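Local coordinates for geobacter metallireducens SMUG1 (Geobacter metallireducens, PDB 5H9I), which belongs to the uracil-DNA glycosylase superfamily as a SMUG1-type member and folds round a central parallel beta sheet flanked by helices, at residues H29-P33 with L34-R38; E39-V42 with A43-R47; G63-G66 with M67-G71; T91-A94 with G95-P98; A169-L172 with A173-T177. All coordinates share one frame; numbering follows the deposited sequence.

Interaction 1 of 5, residues H29-P33 with L34-R38; sequences HVYNP and LLYAR
CA of P33 sits over the centre of one face of the Y36 ring, 3.6 Å from the centroid and 14° off the ring normal: a CH-pi contact. Y36 reaches this place because its CG sits between the backbone N and the carbonyl carbon (chi1 68°), which folds the ring back over the start of its own helix. Proline suits the first turn, where no backbone N-H is needed and its ring carbons offer apolar packing. The apolar contacts continue as CB of P33 meets CZ of Y36 at 3.8 Å and CB of Y31 approaches CE2 of Y36 at 4.0 Å.

The polar contacts belong to the helix start. N32 is the N-cap: its OD1 accepts from L34 N at 3.0 Å, the donor standing 45° out of the amide carbonyl plane. Asparagine's short amide reaches this N-H, as an N-cap residue must. The backbone O of N32 takes two more donors, L35 N at 2.8 Å and Y36 N at 3.3 Å, and P33 O receives A37 N at 2.9 Å as the helix ends.

Y36 OH is bonded to A68 O in helix 67-70, and Y31 OH to K100 O and H97 N. Strand 29-31 pairs with strand 144-146 at the edge of the antiparallel sheet, and the short helix 33-36 leads on to helix 38-48.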
loop_
_atom_site.group_PDB
_atom_site.type_symbol
_atom_site.label_atom_id
_atom_site.label_comp_id
_atom_site.label_asym_id
_atom_site.label_seq_id
_atom_site.Cartn_x
_atom_site.Cartn_y
_atom_site.Cartn_z
ATOM N N HIS A 29 -12.023 11.910 10.080
ATOM C CA HIS A 29 -12.551 10.695 9.501
ATOM C C HIS A 29 -11.341 9.747 9.260
ATOM O O HIS A 29 -10.282 10.208 8.855
ATOM C CB HIS A 29 -13.132 10.896 8.130
ATOM C CG HIS A 29 -14.215 11.892 8.137
ATOM N ND1 HIS A 29 -15.519 11.507 8.334
ATOM C CD2 HIS A 29 -14.224 13.244 8.003
ATOM C CE1 HIS A 29 -16.297 12.578 8.329
ATOM N NE2 HIS A 29 -15.538 13.640 8.175
ATOM N N VAL A 30 -11.597 8.489 9.493
ATOM C CA VAL A 30 -10.587 7.446 9.257
ATOM C C VAL A 30 -11.251 6.357 8.450
ATOM O O VAL A 30 -12.232 5.774 8.892
ATOM C CB VAL A 30 -10.031 6.894 10.576
ATOM C CG1 VAL A 30 -9.018 5.774 10.341
ATOM C CG2 VAL A 30 -9.371 7.981 11.398
ATOM N N TYR A 31 -10.707 6.048 7.266
ATOM C CA TYR A 31 -11.191 4.968 6.435
ATOM C C TYR A 31 -10.263 3.741 6.535
ATOM O O TYR A 31 -9.120 3.883 6.411
ATOM C CB TYR A 31 -11.197 5.364 4.957
ATOM C CG TYR A 31 -12.149 6.445 4.443
ATOM C CD1 TYR A 31 -12.901 7.222 5.281
ATOM C CD2 TYR A 31 -12.256 6.660 3.116
ATOM C CE1 TYR A 31 -13.740 8.188 4.775
ATOM C CE2 TYR A 31 -13.086 7.621 2.594
ATOM C CZ TYR A 31 -13.833 8.371 3.435
ATOM O OH TYR A 31 -14.652 9.319 2.919
ATOM N N ASN A 32 -10.826 2.567 6.701
ATOM C CA ASN A 32 -10.053 1.305 6.761
ATOM C C ASN A 32 -10.552 0.283 5.718
ATOM O O ASN A 32 -11.471 -0.516 5.936
ATOM C CB ASN A 32 -10.109 0.716 8.129
ATOM C CG ASN A 32 -9.175 -0.440 8.277
ATOM O OD1 ASN A 32 -8.524 -0.836 7.293
ATOM N ND2 ASN A 32 -9.007 -0.857 9.539
ATOM N N PRO A 33 -9.953 0.321 4.504
ATOM C CA PRO A 33 -10.340 -0.536 3.396
ATOM C C PRO A 33 -10.136 -2.038 3.766
ATOM O O PRO A 33 -10.699 -2.890 3.072
ATOM C CB PRO A 33 -9.521 -0.068 2.195
ATOM C CG PRO A 33 -8.633 0.891 2.775
ATOM C CD PRO A 33 -8.970 1.353 4.101
ATOM N N LEU A 34 -9.333 -2.324 4.793
ATOM C CA LEU A 34 -9.195 -3.719 5.214
ATOM C C LEU A 34 -10.483 -4.230 5.695
ATOM O O LEU A 34 -10.715 -5.463 5.673
ATOM C CB LEU A 34 -8.134 -3.888 6.319
ATOM C CG LEU A 34 -6.769 -3.396 6.044
ATOM C CD1 LEU A 34 -5.750 -3.726 7.127
ATOM C CD2 LEU A 34 -6.232 -3.892 4.683
ATOM N N LEU A 35 -11.380 -3.347 6.125
ATOM C CA LEU A 35 -12.701 -3.736 6.603
ATOM C C LEU A 35 -13.775 -3.603 5.554
ATOM O O LEU A 35 -14.590 -4.507 5.381
ATOM C CB LEU A 35 -13.035 -2.919 7.840
ATOM C CG LEU A 35 -12.077 -2.932 8.991
ATOM C CD1 LEU A 35 -12.517 -2.046 10.174
ATOM C CD2 LEU A 35 -11.926 -4.325 9.493
ATOM N N TYR A 36 -13.826 -2.499 4.838
ATOM C CA TYR A 36 -14.891 -2.291 3.878
ATOM C C TYR A 36 -14.656 -2.796 2.461
ATOM O O TYR A 36 -15.541 -2.885 1.697
ATOM C CB TYR A 36 -15.331 -0.809 3.879
ATOM C CG TYR A 36 -14.351 0.195 3.353
ATOM C CD1 TYR A 36 -14.140 0.313 2.009
ATOM C CD2 TYR A 36 -13.700 1.043 4.183
ATOM C CE1 TYR A 36 -13.280 1.243 1.518
ATOM C CE2 TYR A 36 -12.850 1.993 3.698
ATOM C CZ TYR A 36 -12.626 2.076 2.366
ATOM O OH TYR A 36 -11.802 3.015 1.889
ATOM N N ALA A 37 -13.412 -3.151 2.177
ATOM C CA ALA A 37 -13.055 -3.728 0.885
ATOM C C ALA A 37 -12.270 -5.014 1.111
ATOM O O ALA A 37 -11.320 -5.284 0.467
ATOM C CB ALA A 37 -12.236 -2.754 0.056
ATOM N N ARG A 38 -12.764 -5.791 2.047
ATOM C CA ARG A 38 -12.073 -6.982 2.476
ATOM C C ARG A 38 -11.999 -8.073 1.405
ATOM O O ARG A 38 -11.005 -8.642 1.234
ATOM C CB ARG A 38 -12.664 -7.505 3.796
ATOM C CG ARG A 38 -11.874 -8.710 4.317
ATOM C CD ARG A 38 -12.015 -9.085 5.789
ATOM N NE ARG A 38 -11.040 -10.117 6.190
ATOM C CZ ARG A 38 -11.149 -11.394 5.867
ATOM N NH1 ARG A 38 -12.180 -11.792 5.163
ATOM N NH2 ARG A 38 -10.236 -12.280 6.237
#

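Interaction 2 of 5, residues E39-V42 with A43-R47; sequences EPHV and AYLSR
H41 and L45 meet one helical turn apart, the leucine over one face of the imidazole. CG of L45 stands 4.2 Å from the ring centroid in a CH-pi contact, 26° off the normal, and CD1 of L45 comes within 3.5 Å of H41 NE2. CG of H41 lies anti to the backbone N (chi1 -179°), beside the carbonyl carbon, which turns the ring toward the L45 side chain. Both ring nitrogens have hydrogen-bond partners elsewhere: ND1 is paired with G71 O and NE2 with S11 OG of helix 7-19. These two bonds restrict the ring's rotation, while leucine's branched end supplies an apolar cover for its face. Histidine suits a buried position that must serve two polar partners at once.

This is one regular alpha-helical run, almost all of helix 38-48, with i to i+4 backbone bonds: A43 N to E39 O at 2.9 Å, Y44 N to P40 O at 3.0 Å, and L45 N to H41 O at 2.9 Å. P40 lacks an N-H to give, but near the start of the helix this costs no such bond.

V42 O receives the backbone N of S46 at 2.8 Å, the next bond in the series. A second bond to V42 O from the serine hydroxyl belongs to one of two conformers of S46 and is therefore doubtful. Y44 directs its ring away from the preceding turn; its OH bonds to V137 O in strand 135-139, and its ring meets that of F136.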
loop_
_atom_site.group_PDB
_atom_site.type_symbol
_atom_site.label_atom_id
_atom_site.label_comp_id
_atom_site.label_asym_id
_atom_site.label_seq_id
_atom_site.Cartn_x
_atom_site.Cartn_y
_atom_site.Cartn_z
ATOM N N GLU A 39 -13.076 -8.276 0.678
ATOM C CA GLU A 39 -13.120 -9.338 -0.316
ATOM C C GLU A 39 -12.105 -9.062 -1.409
ATOM O O GLU A 39 -11.274 -9.914 -1.720
ATOM C CB GLU A 39 -14.536 -9.697 -0.847
ATOM C CG GLU A 39 -15.299 -10.314 0.287
ATOM C CD GLU A 39 -16.676 -10.795 -0.089
ATOM O OE1 GLU A 39 -17.142 -10.362 -1.133
ATOM O OE2 GLU A 39 -17.118 -11.662 0.703
ATOM N N PRO A 40 -12.094 -7.847 -1.979
ATOM C CA PRO A 40 -11.073 -7.634 -3.038
ATOM C C PRO A 40 -9.634 -7.585 -2.454
ATOM O O PRO A 40 -8.683 -8.052 -3.108
ATOM C CB PRO A 40 -11.468 -6.349 -3.704
ATOM C CG PRO A 40 -12.488 -5.752 -2.769
ATOM C CD PRO A 40 -13.155 -6.820 -2.018
ATOM N N HIS A 41 -9.496 -7.080 -1.238
ATOM C CA HIS A 41 -8.150 -7.070 -0.621
ATOM C C HIS A 41 -7.633 -8.497 -0.407
ATOM O O HIS A 41 -6.500 -8.789 -0.761
ATOM C CB HIS A 41 -8.235 -6.348 0.689
ATOM C CG HIS A 41 -6.918 -6.252 1.398
ATOM N ND1 HIS A 41 -5.872 -5.448 0.928
ATOM C CD2 HIS A 41 -6.415 -6.906 2.459
ATOM C CE1 HIS A 41 -4.833 -5.607 1.725
ATOM N NE2 HIS A 41 -5.129 -6.487 2.654
ATOM N N VAL A 42 -8.462 -9.361 0.178
ATOM C CA VAL A 42 -8.035 -10.739 0.362
ATOM C C VAL A 42 -7.833 -11.469 -0.956
ATOM O O VAL A 42 -6.977 -12.347 -1.038
ATOM C CB VAL A 42 -9.035 -11.434 1.342
ATOM C CG1 VAL A 42 -8.735 -12.917 1.419
ATOM C CG2 VAL A 42 -8.940 -10.797 2.731
ATOM N N ALA A 43 -8.644 -11.178 -1.987
ATOM C CA ALA A 43 -8.355 -11.671 -3.296
ATOM C C ALA A 43 -6.918 -11.351 -3.764
ATOM O O ALA A 43 -6.210 -12.195 -4.261
ATOM C CB ALA A 43 -9.401 -11.201 -4.334
ATOM N N TYR A 44 -6.560 -10.095 -3.571
ATOM C CA TYR A 44 -5.221 -9.676 -4.016
ATOM C C TYR A 44 -4.164 -10.397 -3.160
ATOM O O TYR A 44 -3.203 -10.959 -3.709
ATOM C CB TYR A 44 -5.110 -8.149 -3.787
ATOM C CG TYR A 44 -3.712 -7.577 -3.931
ATOM C CD1 TYR A 44 -3.096 -7.563 -5.168
ATOM C CD2 TYR A 44 -3.044 -7.091 -2.816
ATOM C CE1 TYR A 44 -1.805 -7.041 -5.347
ATOM C CE2 TYR A 44 -1.729 -6.586 -2.998
ATOM C CZ TYR A 44 -1.153 -6.594 -4.256
ATOM O OH TYR A 44 0.154 -6.153 -4.390
ATOM N N LEU A 45 -4.328 -10.478 -1.816
ATOM C CA LEU A 45 -3.379 -11.169 -0.984
ATOM C C LEU A 45 -3.259 -12.639 -1.359
ATOM O O LEU A 45 -2.159 -13.185 -1.456
ATOM C CB LEU A 45 -3.725 -11.110 0.475
ATOM C CG LEU A 45 -3.862 -9.705 1.060
ATOM C CD1 LEU A 45 -4.293 -9.900 2.566
ATOM C CD2 LEU A 45 -2.658 -8.849 0.927
ATOM N N SER A 46 -4.386 -13.279 -1.643
ATOM C CA SER A 46 -4.397 -14.722 -1.807
ATOM C C SER A 46 -3.964 -15.115 -3.197
ATOM O O SER A 46 -3.236 -16.119 -3.366
ATOM C CB SER A 46 -5.795 -15.215 -1.623
ATOM O OG SER A 46 -6.326 -14.896 -0.312
ATOM N N ARG A 47 -4.318 -14.364 -4.203
ATOM C CA ARG A 47 -3.987 -14.685 -5.584
ATOM C C ARG A 47 -2.557 -14.348 -5.952
ATOM O O ARG A 47 -1.960 -15.000 -6.823
ATOM C CB ARG A 47 -4.939 -13.963 -6.553
ATOM C CG ARG A 47 -6.369 -14.429 -6.434
ATOM C CD ARG A 47 -7.329 -13.664 -7.318
ATOM N NE ARG A 47 -8.679 -13.890 -6.800
ATOM C CZ ARG A 47 -9.782 -13.433 -7.384
ATOM N NH1 ARG A 47 -9.756 -12.809 -8.518
ATOM N NH2 ARG A 47 -10.911 -13.613 -6.707
#

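Interaction 3 of 5, residues G63-G66 with M67-G71; sequences GPWG and MAQTG
Q69 lies alongside W65, its amide NE2 at the edge of the indole, 3.9 Å from CE3, with the two planes 30° apart. The glutamine chain bends at its second torsion (chi2 -73°), bringing NE2 back to P64 O in a nearly straight bond of 2.9 Å and 167°, the oxygen lying in the amide plane. Glutamine fits because its length carries an N-H across one turn; NE2 also gives to R101 O, and this second bond further fixes the amide. On the indole face, CB of P64 lies over the ring.

G63 O accepts G66 N, closing a type I beta turn, and also A68 N at 3.2 Å. G66, the N-cap residue, offers its O to Q69 N at 2.9 Å and T70 N at 3.0 Å. A water accepts from both G63 N and M67 N, linking the turn to the first residue of the helix.

The turn thus feeds directly into the short helix 67-70, in the connection that follows strand 55-59 of the parallel sheet. G63 belongs to the xanthine pocket and M67 also touches the ligand, so this turn-to-helix junction forms part of the wall of the binding site of a uracil-DNA glycosylase fold.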
loop_
_atom_site.group_PDB
_atom_site.type_symbol
_atom_site.label_atom_id
_atom_site.label_comp_id
_atom_site.label_asym_id
_atom_site.label_seq_id
_atom_site.Cartn_x
_atom_site.Cartn_y
_atom_site.Cartn_z
ATOM N N GLY A 63 -4.388 6.090 -1.582
ATOM C CA GLY A 63 -4.948 7.301 -2.175
ATOM C C GLY A 63 -6.428 7.093 -2.194
ATOM O O GLY A 63 -7.004 5.987 -2.263
ATOM N N PRO A 64 -7.132 8.226 -2.102
ATOM C CA PRO A 64 -8.601 8.161 -2.121
ATOM C C PRO A 64 -9.251 7.478 -3.281
ATOM O O PRO A 64 -10.387 6.953 -3.147
ATOM C CB PRO A 64 -8.987 9.691 -2.088
ATOM C CG PRO A 64 -7.790 10.321 -2.715
ATOM C CD PRO A 64 -6.631 9.591 -2.094
ATOM N N TRP A 65 -8.627 7.451 -4.472
ATOM C CA TRP A 65 -9.236 6.923 -5.652
ATOM C C TRP A 65 -8.666 5.572 -6.105
ATOM O O TRP A 65 -9.139 5.002 -7.067
ATOM C CB TRP A 65 -9.168 7.919 -6.865
ATOM C CG TRP A 65 -9.411 9.370 -6.506
ATOM C CD1 TRP A 65 -8.570 10.434 -6.730
ATOM C CD2 TRP A 65 -10.515 9.878 -5.775
ATOM N NE1 TRP A 65 -9.097 11.571 -6.174
ATOM C CE2 TRP A 65 -10.314 11.260 -5.630
ATOM C CE3 TRP A 65 -11.673 9.308 -5.328
ATOM C CZ2 TRP A 65 -11.207 12.077 -4.986
ATOM C CZ3 TRP A 65 -12.585 10.147 -4.635
ATOM C CH2 TRP A 65 -12.306 11.513 -4.512
ATOM N N GLY A 66 -7.772 5.069 -5.235
ATOM C CA GLY A 66 -7.091 3.808 -5.549
ATOM C C GLY A 66 -7.427 2.754 -4.521
ATOM O O GLY A 66 -8.532 2.228 -4.526
ATOM N N MET A 67 -6.499 2.547 -3.589
ATOM C CA MET A 67 -6.721 1.480 -2.562
ATOM C C MET A 67 -8.009 1.795 -1.709
ATOM O O MET A 67 -8.666 0.892 -1.258
ATOM C CB MET A 67 -5.513 1.287 -1.653
ATOM C CG MET A 67 -5.794 0.261 -0.650
ATOM S SD MET A 67 -4.293 -0.354 0.127
ATOM C CE MET A 67 -4.913 -1.456 1.393
ATOM N N ALA A 68 -8.308 3.106 -1.530
ATOM C CA ALA A 68 -9.538 3.432 -0.697
ATOM C C ALA A 68 -10.745 2.971 -1.412
ATOM O O ALA A 68 -11.835 2.935 -0.763
ATOM C CB ALA A 68 -9.572 4.892 -0.399
ATOM N N GLN A 69 -10.733 2.719 -2.724
ATOM C CA GLN A 69 -11.819 2.252 -3.538
ATOM C C GLN A 69 -11.802 0.758 -3.762
ATOM O O GLN A 69 -12.855 0.085 -3.814
ATOM C CB GLN A 69 -11.937 2.951 -4.884
ATOM C CG GLN A 69 -11.927 4.459 -4.824
ATOM C CD GLN A 69 -13.241 5.074 -4.278
ATOM O OE1 GLN A 69 -14.288 4.486 -4.525
ATOM N NE2 GLN A 69 -13.156 6.111 -3.568
ATOM N N THR A 70 -10.597 0.179 -3.984
ATOM C CA THR A 70 -10.518 -1.185 -4.489
ATOM C C THR A 70 -9.976 -2.136 -3.461
ATOM O O THR A 70 -10.000 -3.380 -3.695
ATOM C CB THR A 70 -9.574 -1.182 -5.743
ATOM O OG1 THR A 70 -8.271 -0.818 -5.346
ATOM C CG2 THR A 70 -10.121 -0.418 -6.890
ATOM N N GLY A 71 -9.311 -1.689 -2.397
ATOM C CA GLY A 71 -8.632 -2.568 -1.435
ATOM C C GLY A 71 -7.252 -3.029 -1.888
ATOM O O GLY A 71 -6.647 -3.764 -1.094
HETATM O O HOH W 1 -4.191 4.133 -3.695
#

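Interaction 4 of 5, residues T91-A94 with G95-P98; sequences TRPA and GEHP
The chain from P93 to E96 makes a type II beta turn, closed by E96 N giving to P93 O at 2.9 Å, with A94 and G95 at its two corners. G95 takes a positive phi of 70°, which glycine, without a side chain, tolerates at the third position of such a turn. P93, at the first position, supplies the carbonyl that accepts from E96, and its ring packs on the glutamate's aliphatic part.

Across the mouth of the turn R92 and E96 form a salt bridge. NH1 of R92 gives to OE2 of E96 at 2.8 Å, meeting the syn lone pair, on the side of the other carboxylate oxygen. The carboxylate comes to the edge of the guanidinium with the planes 73° apart, so a single oxygen is engaged and no two-pronged pairing forms. R92 is extended from CG to NE, and E96, with CG anti to its backbone N (chi1 179°), runs extended beyond CG, which lets the two chains cross. OE2 also passes the arginine's aliphatic part, 3.4 Å from CG of R92, and nearer the turn CG of P93 packs on CB of E96 at 4.0 Å.

Each charge has a further partner: R92 NH2 bridges to D103 OD1, and E96 OE2 accepts V102 N. P93 and E96 also rest on Y31 of strand 29-31. This is a surface beta turn braced by a salt bridge, in the long loop between helices 77-84 and 112-125.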
loop_
_atom_site.group_PDB
_atom_site.type_symbol
_atom_site.label_atom_id
_atom_site.label_comp_id
_atom_site.label_asym_id
_atom_site.label_seq_id
_atom_site.Cartn_x
_atom_site.Cartn_y
_atom_site.Cartn_z
ATOM N N THR A 91 -18.002 -1.888 0.448
ATOM C CA THR A 91 -19.041 -1.096 1.142
ATOM C C THR A 91 -18.503 0.259 1.539
ATOM O O THR A 91 -17.328 0.503 1.513
ATOM C CB THR A 91 -19.555 -1.852 2.366
ATOM O OG1 THR A 91 -18.562 -2.207 3.324
ATOM C CG2 THR A 91 -20.246 -3.101 1.944
ATOM N N ARG A 92 -19.350 1.163 2.064
ATOM C CA ARG A 92 -18.866 2.486 2.407
ATOM C C ARG A 92 -18.398 2.562 3.830
ATOM O O ARG A 92 -19.036 2.024 4.772
ATOM C CB ARG A 92 -19.962 3.562 2.083
ATOM C CG ARG A 92 -20.381 3.600 0.658
ATOM C CD ARG A 92 -21.565 4.549 0.385
ATOM N NE ARG A 92 -21.897 4.387 -1.020
ATOM C CZ ARG A 92 -21.289 5.024 -2.005
ATOM N NH1 ARG A 92 -20.496 6.034 -1.802
ATOM N NH2 ARG A 92 -21.637 4.706 -3.218
ATOM N N PRO A 93 -17.299 3.287 4.084
ATOM C CA PRO A 93 -16.791 3.382 5.439
ATOM C C PRO A 93 -17.799 4.161 6.374
ATOM O O PRO A 93 -18.408 5.137 5.908
ATOM C CB PRO A 93 -15.503 4.206 5.320
ATOM C CG PRO A 93 -15.649 4.942 4.026
ATOM C CD PRO A 93 -16.536 4.122 3.128
ATOM N N ALA A 94 -17.746 3.857 7.646
ATOM C CA ALA A 94 -18.556 4.577 8.619
ATOM C C ALA A 94 -18.142 5.997 8.596
ATOM O O ALA A 94 -16.947 6.328 8.644
ATOM C CB ALA A 94 -18.393 3.948 9.954
ATOM N N GLY A 95 -19.124 6.897 8.492
ATOM C CA GLY A 95 -18.738 8.313 8.419
ATOM C C GLY A 95 -18.051 8.794 7.168
ATOM O O GLY A 95 -17.433 9.849 7.217
ATOM N N GLU A 96 -18.194 8.052 6.047
ATOM C CA GLU A 96 -17.689 8.456 4.753
ATOM C C GLU A 96 -17.895 9.945 4.555
ATOM O O GLU A 96 -18.986 10.426 4.835
ATOM C CB GLU A 96 -18.507 7.704 3.708
ATOM C CG GLU A 96 -18.163 7.997 2.289
ATOM C CD GLU A 96 -19.167 7.465 1.345
ATOM O OE1 GLU A 96 -20.377 7.940 1.421
ATOM O OE2 GLU A 96 -18.900 6.643 0.460
ATOM N N HIS A 97 -16.904 10.685 4.053
ATOM C CA HIS A 97 -17.059 12.113 3.775
ATOM C C HIS A 97 -17.561 12.322 2.382
ATOM O O HIS A 97 -17.079 11.737 1.434
ATOM C CB HIS A 97 -15.724 12.775 3.961
ATOM C CG HIS A 97 -15.801 14.276 4.034
ATOM N ND1 HIS A 97 -16.060 15.028 2.922
ATOM C CD2 HIS A 97 -15.725 15.120 5.067
ATOM C CE1 HIS A 97 -16.173 16.308 3.279
ATOM N NE2 HIS A 97 -15.919 16.392 4.565
ATOM N N PRO A 98 -18.519 13.271 2.160
ATOM C CA PRO A 98 -19.005 13.405 0.823
ATOM C C PRO A 98 -18.046 13.811 -0.258
ATOM O O PRO A 98 -18.375 13.602 -1.384
ATOM C CB PRO A 98 -20.102 14.554 0.912
ATOM C CG PRO A 98 -20.091 14.952 2.300
ATOM C CD PRO A 98 -19.205 14.123 3.164
#

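Interaction 5 of 5, residues A169-L172 with A173-T177; sequences ACDL and ALRRT
L172 packs on one face of the guanidinium of R176 one turn further along helix 160-181, the long helix that packs against the parallel sheet of this alpha/beta fold. CD2 of L172 sits 3.5 Å from the guanidinium plane, offset toward its rim and nearest to NH1 of R176, while CD1 of L172 lies 3.6 Å from R176 NE. The arginine chain is extended from CG to NE, carrying its charged end across the leucine. Leucine's two methyls give this planar group an apolar bed, and NH1 is left able to bond a glycerol.

R175 takes another course. Bent at its third torsion (chi3 -72°), it folds back so that one guanidinium face lies over D171 O, 3.7 Å from the plane. The D171 carboxylate pairs instead with R196 and Y140 OH; its OD2 stays 4.5 Å from R175 NH1, beyond salt-bridge range, though opposite charge may still attract. R175 NH1 gives to A200 O, tying the helix to helix 191-201; L174 touches C197 and A200 there, as well as L56 and V58 of strand 55-59.

Near the end of the segment, T177 OG1 gives to A173 O at 2.8 Å, on the face of that carbonyl opposite T177 N.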
loop_
_atom_site.group_PDB
_atom_site.type_symbol
_atom_site.label_atom_id
_atom_site.label_comp_id
_atom_site.label_asym_id
_atom_site.label_seq_id
_atom_site.Cartn_x
_atom_site.Cartn_y
_atom_site.Cartn_z
ATOM N N ALA A 169 1.830 -0.468 15.373
ATOM C CA ALA A 169 0.980 -1.503 14.782
ATOM C C ALA A 169 1.474 -1.827 13.288
ATOM O O ALA A 169 1.580 -2.984 12.922
ATOM C CB ALA A 169 -0.455 -1.101 14.764
ATOM N N CYS A 170 1.701 -0.743 12.528
ATOM C CA CYS A 170 2.172 -0.891 11.155
ATOM C C CYS A 170 3.538 -1.513 11.050
ATOM O O CYS A 170 3.840 -2.381 10.192
ATOM C CB CYS A 170 2.089 0.447 10.428
ATOM S SG CYS A 170 0.397 1.067 10.228
ATOM N N ASP A 171 4.447 -1.152 11.989
ATOM C CA ASP A 171 5.782 -1.809 12.000
ATOM C C ASP A 171 5.711 -3.334 12.252
ATOM O O ASP A 171 6.421 -4.104 11.634
ATOM C CB ASP A 171 6.659 -1.183 13.149
ATOM C CG ASP A 171 7.158 0.219 12.895
ATOM O OD1 ASP A 171 6.964 0.815 11.810
ATOM O OD2 ASP A 171 7.682 0.817 13.945
ATOM N N LEU A 172 4.828 -3.679 13.202
ATOM C CA LEU A 172 4.656 -5.086 13.509
ATOM C C LEU A 172 4.108 -5.887 12.257
ATOM O O LEU A 172 4.637 -6.943 11.920
ATOM C CB LEU A 172 3.688 -5.278 14.669
ATOM C CG LEU A 172 3.176 -6.711 14.962
ATOM C CD1 LEU A 172 4.356 -7.621 15.246
ATOM C CD2 LEU A 172 2.189 -6.635 16.106
ATOM N N ALA A 173 3.140 -5.247 11.576
ATOM C CA ALA A 173 2.568 -5.923 10.388
ATOM C C ALA A 173 3.664 -6.054 9.326
ATOM O O ALA A 173 3.719 -7.019 8.588
ATOM C CB ALA A 173 1.369 -5.161 9.859
ATOM N N LEU A 174 4.497 -5.023 9.159
ATOM C CA LEU A 174 5.535 -5.078 8.175
ATOM C C LEU A 174 6.613 -6.162 8.452
ATOM O O LEU A 174 7.016 -6.887 7.610
ATOM C CB LEU A 174 6.212 -3.686 7.949
ATOM C CG LEU A 174 7.295 -3.580 6.942
ATOM C CD1 LEU A 174 6.907 -4.083 5.550
ATOM C CD2 LEU A 174 7.799 -2.092 6.928
ATOM N N ARG A 175 7.042 -6.198 9.765
ATOM C CA ARG A 175 7.907 -7.254 10.142
ATOM C C ARG A 175 7.296 -8.665 9.891
ATOM O O ARG A 175 8.003 -9.508 9.370
ATOM C CB ARG A 175 8.322 -7.132 11.618
ATOM C CG ARG A 175 9.335 -6.040 11.863
ATOM C CD ARG A 175 9.791 -6.021 13.271
ATOM N NE ARG A 175 8.839 -5.540 14.232
ATOM C CZ ARG A 175 8.715 -4.254 14.573
ATOM N NH1 ARG A 175 9.473 -3.328 14.053
ATOM N NH2 ARG A 175 7.785 -3.939 15.464
ATOM N N ARG A 176 6.014 -8.852 10.238
ATOM C CA ARG A 176 5.383 -10.097 9.976
ATOM C C ARG A 176 5.355 -10.416 8.454
ATOM O O ARG A 176 5.592 -11.570 8.066
ATOM C CB ARG A 176 3.962 -10.070 10.487
ATOM C CG ARG A 176 3.874 -10.172 12.024
ATOM C CD ARG A 176 2.540 -9.904 12.497
ATOM N NE ARG A 176 2.382 -10.345 13.908
ATOM C CZ ARG A 176 1.382 -9.985 14.675
ATOM N NH1 ARG A 176 0.423 -9.138 14.334
ATOM N NH2 ARG A 176 1.403 -10.525 15.929
ATOM N N THR A 177 5.099 -9.398 7.656
ATOM C CA THR A 177 5.074 -9.581 6.196
ATOM C C THR A 177 6.403 -10.062 5.681
ATOM O O THR A 177 6.545 -10.943 4.804
ATOM C CB THR A 177 4.596 -8.283 5.530
ATOM O OG1 THR A 177 3.309 -7.939 6.004
ATOM C CG2 THR A 177 4.641 -8.448 4.031
#

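From the N terminus, the five contacts follow in series, none nested in or crossing another. Interaction 1 turns strand 29-31 into helix 33-36; interaction 2 follows in helix 38-48, and L34 of interaction 1 packs on its H41. Interaction 3, at the start of helix 67-70 beside the xanthine pocket, touches both: A68 O meets Y36 OH and G71 O meets H41 ND1. Interaction 4, a loop turn, returns to interaction 1 through Y31 OH with H97 N, H29 with G95 and H97, and T91 with Y36. Interaction 5, in helix 160-181, touches none of the others, its nearest atoms lying about 8 Å from interactions 1 and 2 and about 11 Å from interaction 3.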